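Local atomic coordinates of dTDP-4-dehydrorhamnose 3,5-epimerase (Bacillus anthracis str. Ames, PDB entry 3RYK), a protein that catalyses the epimerisation of dTDP-4-dehydro-6-deoxyglucose at the 3 and 5 positions of the sugar ring, a step in dTDP-L-rhamnose biosynthesis. Residues H143-L148 with T152-K157; V170-K175 with T184-S189. All coordinates share one frame; numbering follows the deposited sequence.

Contact 1 of 2, residues H143-L148 with T152-K157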
loop_
_atom_site.group_PDB
_atom_site.type_symbol
_atom_site.label_atom_id
_atom_site.label_comp_id
_atom_site.label_asym_id
_atom_site.label_seq_id
_atom_site.Cartn_x
_atom_site.Cartn_y
_atom_site.Cartn_z
ATOM N N HIS A 143 6.064 -15.990 9.674
ATOM C CA HIS A 143 4.871 -15.155 9.552
ATOM C C HIS A 143 3.800 -15.756 8.672
ATOM O O HIS A 143 4.083 -16.236 7.552
ATOM C CB HIS A 143 5.204 -13.787 8.956
ATOM C CG HIS A 143 3.989 -13.029 8.512
ATOM N ND1 HIS A 143 3.592 -12.956 7.193
ATOM C CD2 HIS A 143 3.048 -12.363 9.222
ATOM C CE1 HIS A 143 2.474 -12.260 7.105
ATOM N NE2 HIS A 143 2.118 -11.895 8.322
ATOM N N GLY A 144 2.564 -15.693 9.163
ATOM C CA GLY A 144 1.411 -16.201 8.440
ATOM C C GLY A 144 0.141 -15.591 8.973
ATOM O O GLY A 144 0.170 -14.899 10.003
ATOM N N PHE A 145 -0.966 -15.829 8.279
ATOM C CA PHE A 145 -2.250 -15.295 8.717
ATOM C C PHE A 145 -3.462 -16.090 8.233
ATOM O O PHE A 145 -3.377 -16.883 7.273
ATOM C CB PHE A 145 -2.391 -13.830 8.295
ATOM C CG PHE A 145 -2.391 -13.611 6.799
ATOM C CD1 PHE A 145 -3.573 -13.732 6.066
ATOM C CD2 PHE A 145 -1.242 -13.236 6.140
ATOM C CE1 PHE A 145 -3.593 -13.509 4.695
ATOM C CE2 PHE A 145 -1.255 -12.998 4.761
ATOM C CZ PHE A 145 -2.432 -13.140 4.043
ATOM N N CYS A 146 -4.585 -15.869 8.910
ATOM C CA CYS A 146 -5.868 -16.508 8.589
ATOM C C CYS A 146 -6.866 -15.395 8.335
ATOM O O CYS A 146 -7.076 -14.535 9.198
ATOM C CB CYS A 146 -6.356 -17.403 9.735
ATOM S SG CYS A 146 -7.879 -18.329 9.400
ATOM N N THR A 147 -7.487 -15.403 7.161
ATOM C CA THR A 147 -8.471 -14.375 6.818
ATOM C C THR A 147 -9.738 -14.680 7.607
ATOM O O THR A 147 -10.163 -15.823 7.700
ATOM C CB THR A 147 -8.697 -14.293 5.309
ATOM O OG1 THR A 147 -9.219 -15.541 4.822
ATOM C CG2 THR A 147 -7.361 -13.991 4.593
ATOM N N LEU A 148 -10.368 -13.653 8.170
ATOM C CA LEU A 148 -11.556 -13.866 8.983
ATOM C C LEU A 148 -12.897 -13.644 8.283
ATOM O O LEU A 148 -13.945 -14.041 8.803
ATOM C CB LEU A 148 -11.468 -12.918 10.196
ATOM C CG LEU A 148 -10.196 -13.006 11.054
ATOM C CD1 LEU A 148 -10.381 -12.016 12.267
ATOM C CD2 LEU A 148 -9.857 -14.410 11.553
ATOM N N THR A 152 -10.572 -10.609 1.672
ATOM C CA THR A 152 -9.570 -9.958 2.502
ATOM C C THR A 152 -8.327 -9.686 1.662
ATOM O O THR A 152 -7.825 -10.569 0.912
ATOM C CB THR A 152 -9.262 -10.755 3.787
ATOM O OG1 THR A 152 -10.403 -10.694 4.659
ATOM C CG2 THR A 152 -8.054 -10.210 4.534
ATOM N N ILE A 153 -7.849 -8.446 1.776
ATOM C CA ILE A 153 -6.669 -7.960 1.069
ATOM C C ILE A 153 -5.613 -7.502 2.078
ATOM O O ILE A 153 -5.854 -6.578 2.884
ATOM C CB ILE A 153 -7.017 -6.776 0.144
ATOM C CG1 ILE A 153 -8.128 -7.146 -0.838
ATOM C CG2 ILE A 153 -5.777 -6.298 -0.614
ATOM C CD1 ILE A 153 -8.586 -5.982 -1.721
ATOM N N VAL A 154 -4.452 -8.143 2.022
ATOM C CA VAL A 154 -3.344 -7.848 2.899
ATOM C C VAL A 154 -2.205 -7.284 2.067
ATOM O O VAL A 154 -1.913 -7.757 0.961
ATOM C CB VAL A 154 -2.849 -9.116 3.611
ATOM C CG1 VAL A 154 -1.699 -8.792 4.546
ATOM C CG2 VAL A 154 -3.979 -9.781 4.365
ATOM N N MET A 155 -1.564 -6.258 2.597
ATOM C CA MET A 155 -0.450 -5.628 1.929
ATOM C C MET A 155 0.722 -5.670 2.877
ATOM O O MET A 155 0.556 -5.472 4.081
ATOM C CB MET A 155 -0.765 -4.168 1.600
ATOM C CG MET A 155 0.391 -3.432 0.946
ATOM S SD MET A 155 0.109 -1.670 0.714
ATOM C CE MET A 155 -1.276 -1.666 -0.413
ATOM N N TYR A 156 1.908 -5.955 2.358
ATOM C CA TYR A 156 3.074 -5.967 3.221
ATOM C C TYR A 156 4.342 -5.658 2.465
ATOM O O TYR A 156 4.519 -6.098 1.334
ATOM C CB TYR A 156 3.192 -7.233 4.056
ATOM C CG TYR A 156 3.450 -8.516 3.318
ATOM C CD1 TYR A 156 4.738 -9.041 3.245
ATOM C CD2 TYR A 156 2.407 -9.218 2.733
ATOM C CE1 TYR A 156 4.980 -10.235 2.580
ATOM C CE2 TYR A 156 2.634 -10.395 2.079
ATOM C CZ TYR A 156 3.923 -10.898 2.012
ATOM O OH TYR A 156 4.137 -12.076 1.348
ATOM N N LYS A 157 5.195 -4.871 3.114
ATOM C CA LYS A 157 6.458 -4.456 2.558
ATOM C C LYS A 157 7.544 -5.400 3.045
ATOM O O LYS A 157 7.411 -6.013 4.097
ATOM C CB LYS A 157 6.808 -3.054 3.035
ATOM C CG LYS A 157 5.813 -1.974 2.717
ATOM C CD LYS A 157 6.242 -0.669 3.384
ATOM C CE LYS A 157 5.348 0.479 2.964
ATOM N NZ LYS A 157 5.133 0.600 1.495
HETATM O O HOH W 1 -10.425 -13.784 2.718
#
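Phe145 and Val154 meet between the two sheets of the jelly roll, where strands 141-147 and 152-158, joined by a short connection, lie in different sheets and press their side chains together. A chi1 of 63° tucks CG of Phe145 over its own backbone, between N and C, and from there the ring extends to Val154. CB and CG make no contact with the other strand; the far side of the ring does the touching: CE1 lies 3.8 Å from Val154 CG2, and CZ approaches the same methyl at 3.7 Å. Val154 CG2 stands over one face of the Phe145 ring, 27° off its normal, in a CH-pi contact, while His143 CE1 and Thr147 CG2 lie at the ring edge, in its plane. Ile105 of strand 104-111 touches both Phe145 and Val154.

Nearer the connection, Thr147 and Thr152 lie alongside each other, running in opposite senses. CG2 of Thr147 is 3.8 Å from CB of Thr152, an apolar meeting that leaves both hydroxyls to other partners: Thr147 OG1 bonds to Thr81 N, and Thr152 OG1 to Val149 O of the connection itself. A water bridges the strands at this end. It lies 3.0 Å from Thr147 OG1 and accepts a weak bond from Thr152 N at 3.3 Å.

Contact 2 of 2, residues V170-K175 with T184-S189. With POP (pyrophosphate 2-), chain C.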
loop_
_atom_site.group_PDB
_atom_site.type_symbol
_atom_site.label_atom_id
_atom_site.label_comp_id
_atom_site.label_asym_id
_atom_site.label_seq_id
_atom_site.Cartn_x
_atom_site.Cartn_y
_atom_site.Cartn_z
ATOM N N VAL A 170 6.895 -22.815 7.941
ATOM C CA VAL A 170 6.531 -23.741 9.009
ATOM C C VAL A 170 5.048 -24.107 8.827
ATOM O O VAL A 170 4.181 -23.234 8.711
ATOM C CB VAL A 170 6.776 -23.141 10.406
ATOM C CG1 VAL A 170 6.335 -24.116 11.478
ATOM C CG2 VAL A 170 8.246 -22.766 10.580
ATOM N N LEU A 171 4.754 -25.402 8.800
ATOM C CA LEU A 171 3.377 -25.899 8.614
ATOM C C LEU A 171 2.456 -25.249 9.643
ATOM O O LEU A 171 2.749 -25.262 10.846
ATOM C CB LEU A 171 3.325 -27.437 8.706
ATOM C CG LEU A 171 2.032 -28.159 8.301
ATOM C CD1 LEU A 171 1.673 -27.872 6.835
ATOM C CD2 LEU A 171 2.179 -29.674 8.517
ATOM N N TRP A 172 1.342 -24.717 9.145
ATOM C CA TRP A 172 0.358 -24.008 9.974
ATOM C C TRP A 172 -0.040 -24.726 11.266
ATOM O O TRP A 172 -0.113 -24.089 12.319
ATOM C CB TRP A 172 -0.917 -23.715 9.158
ATOM C CG TRP A 172 -1.729 -24.930 8.870
ATOM C CD1 TRP A 172 -1.471 -25.904 7.946
ATOM C CD2 TRP A 172 -2.955 -25.294 9.504
ATOM N NE1 TRP A 172 -2.460 -26.863 7.988
ATOM C CE2 TRP A 172 -3.376 -26.512 8.944
ATOM C CE3 TRP A 172 -3.728 -24.715 10.514
ATOM C CZ2 TRP A 172 -4.553 -27.155 9.347
ATOM C CZ3 TRP A 172 -4.891 -25.356 10.921
ATOM C CH2 TRP A 172 -5.292 -26.568 10.336
ATOM N N ASN A 173 -0.292 -26.037 11.206
ATOM C CA ASN A 173 -0.727 -26.772 12.394
ATOM C C ASN A 173 0.348 -27.517 13.215
ATOM O O ASN A 173 0.026 -28.420 13.990
ATOM C CB ASN A 173 -1.862 -27.721 12.031
ATOM C CG ASN A 173 -1.427 -28.798 11.062
ATOM O OD1 ASN A 173 -0.251 -28.890 10.709
ATOM N ND2 ASN A 173 -2.366 -29.623 10.636
ATOM N N ASP A 174 1.609 -27.141 13.054
ATOM C CA ASP A 174 2.680 -27.768 13.814
ATOM C C ASP A 174 2.201 -27.919 15.265
ATOM O O ASP A 174 1.792 -26.936 15.898
ATOM C CB ASP A 174 3.901 -26.872 13.832
ATOM C CG ASP A 174 5.045 -27.488 14.601
ATOM O OD1 ASP A 174 5.759 -28.355 14.051
ATOM O OD2 ASP A 174 5.278 -27.057 15.733
ATOM N N LYS A 175 2.219 -29.139 15.800
ATOM C CA LYS A 175 1.766 -29.368 17.189
ATOM C C LYS A 175 2.649 -28.790 18.286
ATOM O O LYS A 175 2.204 -28.697 19.434
ATOM C CB LYS A 175 1.588 -30.866 17.483
ATOM C CG LYS A 175 0.508 -31.554 16.699
ATOM C CD LYS A 175 0.329 -33.014 17.117
ATOM C CE LYS A 175 1.596 -33.849 16.955
ATOM N NZ LYS A 175 1.384 -35.268 17.322
ATOM N N THR A 184 -11.092 -24.627 11.252
ATOM C CA THR A 184 -10.853 -26.062 11.403
ATOM C C THR A 184 -10.248 -26.694 10.154
ATOM O O THR A 184 -9.314 -27.511 10.248
ATOM C CB THR A 184 -12.175 -26.788 11.784
ATOM O OG1 THR A 184 -12.551 -26.408 13.116
ATOM C CG2 THR A 184 -12.048 -28.319 11.731
ATOM N N SER A 185 -10.782 -26.316 8.999
ATOM C CA SER A 185 -10.323 -26.842 7.709
ATOM C C SER A 185 -9.867 -25.669 6.850
ATOM O O SER A 185 -10.546 -25.309 5.892
ATOM C CB SER A 185 -11.482 -27.578 7.033
ATOM O OG SER A 185 -11.992 -28.610 7.869
ATOM N N PRO A 186 -8.688 -25.095 7.156
ATOM C CA PRO A 186 -8.231 -23.942 6.380
ATOM C C PRO A 186 -8.060 -24.138 4.894
ATOM O O PRO A 186 -7.731 -25.253 4.445
ATOM C CB PRO A 186 -6.860 -23.618 6.986
ATOM C CG PRO A 186 -6.460 -24.805 7.741
ATOM C CD PRO A 186 -7.697 -25.518 8.158
ATOM N N ILE A 187 -8.314 -23.069 4.142
ATOM C CA ILE A 187 -8.140 -23.081 2.694
ATOM C C ILE A 187 -6.633 -22.827 2.565
ATOM O O ILE A 187 -6.137 -21.791 2.946
ATOM C CB ILE A 187 -9.019 -22.040 1.989
ATOM C CG1 ILE A 187 -10.485 -22.436 2.189
ATOM C CG2 ILE A 187 -8.663 -21.945 0.499
ATOM C CD1 ILE A 187 -11.476 -21.340 1.964
ATOM N N LEU A 188 -5.899 -23.818 2.075
ATOM C CA LEU A 188 -4.458 -23.734 1.921
ATOM C C LEU A 188 -4.043 -24.187 0.547
ATOM O O LEU A 188 -4.725 -25.015 -0.046
ATOM C CB LEU A 188 -3.813 -24.723 2.898
ATOM C CG LEU A 188 -4.022 -24.494 4.394
ATOM C CD1 LEU A 188 -3.770 -25.731 5.256
ATOM C CD2 LEU A 188 -3.142 -23.340 4.771
ATOM N N SER A 189 -2.937 -23.653 0.047
ATOM C CA SER A 189 -2.441 -24.082 -1.251
ATOM C C SER A 189 -1.706 -25.391 -0.957
ATOM O O SER A 189 -1.296 -25.648 0.192
ATOM C CB SER A 189 -1.502 -23.055 -1.875
ATOM O OG SER A 189 -0.354 -22.864 -1.072
HETATM P P1 POP C . 3.572 -18.072 -2.435
HETATM O O1 POP C . 3.904 -17.342 -3.719
HETATM O O2 POP C . 4.859 -18.260 -1.659
HETATM O O3 POP C . 2.585 -17.266 -1.622
HETATM O O POP C . 2.992 -19.540 -2.806
HETATM P P2 POP C . 1.449 -20.028 -2.705
HETATM O O4 POP C . 1.312 -20.886 -1.470
HETATM O O5 POP C . 1.121 -20.860 -3.923
HETATM O O6 POP C . 0.462 -18.883 -2.644
#
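The indole of Trp172 is packed on both faces. Asn173 CB, from the next residue in the chain, lies over the centre of one face, 3.5 Å above the plane; Pro186 CG occupies the opposite face. This prolyl carbon makes a close CH-pi contact with the six-membered ring, 3.4 Å from its centroid and 14° off the normal, and Pro186 CD adds a contact of 3.4 Å with Trp172 CH2. On the same face as the proline, Leu188 CD1 sits by the pyrrole part, 3.2 Å from NE1 and 3.5 Å from CD1 of Trp172. Pro186 and Leu188 thus share the length of the indole, each roughly perpendicular to the tryptophan side chain.

Trp172 lies in a type I beta turn from Leu171 to Asp174, closed by a bond from Asp174 N to Leu171 O. Its chi1 of 71° sets the indole so that one face lies against Pro186 and Leu188 of 184-189, the end of the same loop, which leads into helix 190-193. Ile82 of strand 82-88 touches all three residues.

Ser189 is the N-cap of that helix: its OG accepts from Asp192 N and donates to pyrophosphate O4 at 2.6 Å. Lys191 NZ also bonds the anion, and Asp167 and Asp192 complete its pocket. Trp172, Pro186 and Leu188 thus meet almost wholly through carbon, while the next residue, Ser189, joins the helix start to the anion.

Contact 1 is core and contact 2 lies toward the surface: the centre of the first is about 6 Å from the centre of the chain, that of the second about 16 Å. Contact 1 joins strands of two sheets, whereas contact 2 joins two parts of the one long loop between strand 167-169 and helix 190-193. A common element is the sheet holding strands 82-88 and 141-147, which supplies Phe145 to contact 1 and Ile82 to the packing around contact 2. Both rely on an aliphatic group over an aromatic face, but the polar partners differ: a bridging water in the interior; at the periphery a serine shared between a helix N-terminus and pyrophosphate. Residues of both contacts also reach the second subunit.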